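Side-chain contact in branched-chain-amino-acid aminotransferase (Deinococcus radiodurans, PDB 3UZO), which probably transfers the amino group of leucine, isoleucine or valine to 2-oxoglutarate, using pyridoxal 5'-phosphate as cofactor: residues 246-250 against 251-255. Residues are numbered along the deposited sequence; the frame is centred on the assembly and turned at random.
Sequences AITQD and GQKFV
Thr248, Asp250 and Gln252 tie together the end of a beta hairpin, in which strands 243-248 and 253-257 are joined through a type I turn from Thr248 to Gly251. The hairpin illustrates how polar side chains can brace a tight reversal. Asp250 folds its carboxylate back over the loop, CG lying between the backbone N and carbonyl carbon (chi1 62°), and this brings OD1 to two donors. The hydroxyl of Thr248 donates from OG1 to Asp250 OD1 over 2.6 Å, nearly in line with the C-O bond, whereas Gln252 N reaches the same OD1 at 3.0 Å from well above the carboxylate plane. Thr248 OG1 also accepts a weak bond from Lys253 N, while Thr248 CG2 lies 3.7 Å from Lys253 CB. The extended lysine chain then runs on to a salt bridge with Glu284 on the adjoining strand 282-286. On the face away from the Thr248 side chain, Ile247 rests CG2 on Gly251 CA at 3.6 Å; Gly251 has a positive phi (65°), which favours glycine. On this face Ile247 and Phe254 are buried, Phe254 packing against helix 266-277, whose Thr267 binds the cofactor. Gln252 CG crosses the Asp250 carboxylate, and the bend at chi2 (-58°) turns the amide to the Asp250 backbone, its plane nearly perpendicular to the carboxylate; NE2 donates to Asp250 O at 2.7 Å, the acceptor lying almost exactly in the amide plane.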
ATOM      1  N   ALA A 246      14.305  23.555  -5.648  1.00 10.66           N
ATOM      2  CA  ALA A 246      15.593  24.014  -6.146  1.00 10.63           C
ATOM      3  C   ALA A 246      15.557  25.520  -6.324  1.00 11.54           C
ATOM      4  O   ALA A 246      14.489  26.116  -6.473  1.00 11.51           O
ATOM      5  CB  ALA A 246      15.936  23.327  -7.479  1.00 11.21           C
ATOM      6  N   ILE A 247      16.734  26.133  -6.282  1.00  9.51           N
ATOM      7  CA  ILE A 247      16.859  27.574  -6.449  1.00 12.25           C
ATOM      8  C   ILE A 247      17.635  27.807  -7.755  1.00 12.48           C
ATOM      9  O   ILE A 247      18.680  27.199  -7.976  1.00 13.53           O
ATOM     10  CB  ILE A 247      17.630  28.211  -5.265  1.00 15.86           C
ATOM     11  CG1 ILE A 247      16.843  28.053  -3.955  1.00 17.13           C
ATOM     12  CG2 ILE A 247      17.829  29.692  -5.512  1.00 15.28           C
ATOM     13  CD1 ILE A 247      16.600  26.635  -3.544  1.00 21.98           C
ATOM     14  N   THR A 248      17.116  28.678  -8.616  1.00 14.82           N
ATOM     15  CA  THR A 248      17.770  28.968  -9.892  1.00 16.21           C
ATOM     16  C   THR A 248      19.171  29.550  -9.707  1.00 16.27           C
ATOM     17  O   THR A 248      19.506  30.076  -8.637  1.00 15.23           O
ATOM     18  CB  THR A 248      16.926  29.942 -10.737  1.00 18.97           C
ATOM     19  OG1 THR A 248      16.634  31.113  -9.966  1.00 15.37           O
ATOM     20  CG2 THR A 248      15.622  29.270 -11.177  1.00 15.38           C
ATOM     21  N   GLN A 249      19.984  29.459 -10.757  1.00 15.57           N
ATOM     22  CA  GLN A 249      21.358  29.954 -10.714  1.00 16.19           C
ATOM     23  C   GLN A 249      21.519  31.386 -10.212  1.00 15.73           C
ATOM     24  O   GLN A 249      22.460  31.679  -9.475  1.00 16.30           O
ATOM     25  CB  GLN A 249      22.020  29.814 -12.095  1.00 15.01           C
ATOM     26  CG  GLN A 249      22.436  28.382 -12.449  1.00 16.85           C
ATOM     27  CD  GLN A 249      23.428  27.787 -11.451  1.00 13.80           C
ATOM     28  OE1 GLN A 249      24.024  28.506 -10.653  1.00 15.47           O
ATOM     29  NE2 GLN A 249      23.612  26.468 -11.503  1.00 13.54           N
ATOM     30  N   ASP A 250      20.615  32.280 -10.602  1.00 16.72           N
ATOM     31  CA  ASP A 250      20.714  33.666 -10.160  1.00 19.63           C
ATOM     32  C   ASP A 250      20.230  33.834  -8.721  1.00 19.75           C
ATOM     33  O   ASP A 250      20.243  34.943  -8.181  1.00 18.95           O
ATOM     34  CB  ASP A 250      19.913  34.586 -11.087  1.00 22.79           C
ATOM     35  CG  ASP A 250      18.430  34.269 -11.092  1.00 27.10           C
ATOM     36  OD1 ASP A 250      18.026  33.278 -10.451  1.00 32.61           O
ATOM     37  OD2 ASP A 250      17.668  35.014 -11.745  1.00 32.22           O
ATOM     38  N   GLY A 251      19.801  32.729  -8.113  1.00 22.25           N
ATOM     39  CA  GLY A 251      19.324  32.753  -6.739  1.00 22.65           C
ATOM     40  C   GLY A 251      18.062  33.568  -6.518  1.00 23.22           C
ATOM     41  O   GLY A 251      17.711  33.884  -5.380  1.00 22.25           O
ATOM     42  N   GLN A 252      17.353  33.885  -7.594  1.00 17.22           N
ATOM     43  CA  GLN A 252      16.148  34.701  -7.487  1.00 18.78           C
ATOM     44  C   GLN A 252      14.826  33.942  -7.530  1.00 17.69           C
ATOM     45  O   GLN A 252      13.772  34.514  -7.242  1.00 17.09           O
ATOM     46  CB  GLN A 252      16.146  35.746  -8.606  1.00 32.44           C
ATOM     47  CG  GLN A 252      17.441  36.526  -8.726  1.00 34.10           C
ATOM     48  CD  GLN A 252      17.792  37.244  -7.446  1.00 36.68           C
ATOM     49  OE1 GLN A 252      17.028  38.081  -6.961  1.00 39.78           O
ATOM     50  NE2 GLN A 252      18.950  36.920  -6.884  1.00 37.35           N
ATOM     51  N   LYS A 253      14.874  32.661  -7.869  1.00 15.22           N
ATOM     52  CA  LYS A 253      13.648  31.890  -7.999  1.00 14.75           C
ATOM     53  C   LYS A 253      13.656  30.537  -7.299  1.00 12.10           C
ATOM     54  O   LYS A 253      14.624  29.781  -7.386  1.00 11.35           O
ATOM     55  CB  LYS A 253      13.350  31.703  -9.489  1.00 23.67           C
ATOM     56  CG  LYS A 253      11.947  31.240  -9.825  1.00 27.39           C
ATOM     57  CD  LYS A 253      11.756  31.270 -11.337  1.00 28.74           C
ATOM     58  CE  LYS A 253      10.325  30.986 -11.742  1.00 31.88           C
ATOM     59  NZ  LYS A 253      10.149  31.141 -13.220  1.00 33.89           N
ATOM     60  N   PHE A 254      12.547  30.249  -6.625  1.00 16.55           N
ATOM     61  CA  PHE A 254      12.331  29.011  -5.882  1.00 14.93           C
ATOM     62  C   PHE A 254      11.457  28.127  -6.765  1.00 16.03           C
ATOM     63  O   PHE A 254      10.324  28.489  -7.094  1.00 16.54           O
ATOM     64  CB  PHE A 254      11.603  29.336  -4.561  1.00 11.27           C
ATOM     65  CG  PHE A 254      11.237  28.129  -3.728  1.00 11.11           C
ATOM     66  CD1 PHE A 254      12.051  27.715  -2.675  1.00 10.62           C
ATOM     67  CD2 PHE A 254      10.066  27.421  -3.981  1.00 10.42           C
ATOM     68  CE1 PHE A 254      11.702  26.615  -1.885  1.00  9.42           C
ATOM     69  CE2 PHE A 254       9.707  26.313  -3.197  1.00 11.02           C
ATOM     70  CZ  PHE A 254      10.530  25.912  -2.147  1.00  8.46           C
ATOM     71  N   VAL A 255      11.977  26.967  -7.145  1.00 11.85           N
ATOM     72  CA  VAL A 255      11.232  26.054  -8.000  1.00 12.60           C
ATOM     73  C   VAL A 255      10.982  24.699  -7.349  1.00 12.27           C
ATOM     74  O   VAL A 255      11.866  24.131  -6.708  1.00 12.70           O
ATOM     75  CB  VAL A 255      11.972  25.826  -9.340  1.00 15.16           C
ATOM     76  CG1 VAL A 255      11.131  24.946 -10.256  1.00 16.42           C
ATOM     77  CG2 VAL A 255      12.269  27.161 -10.003  1.00 15.75           C
TER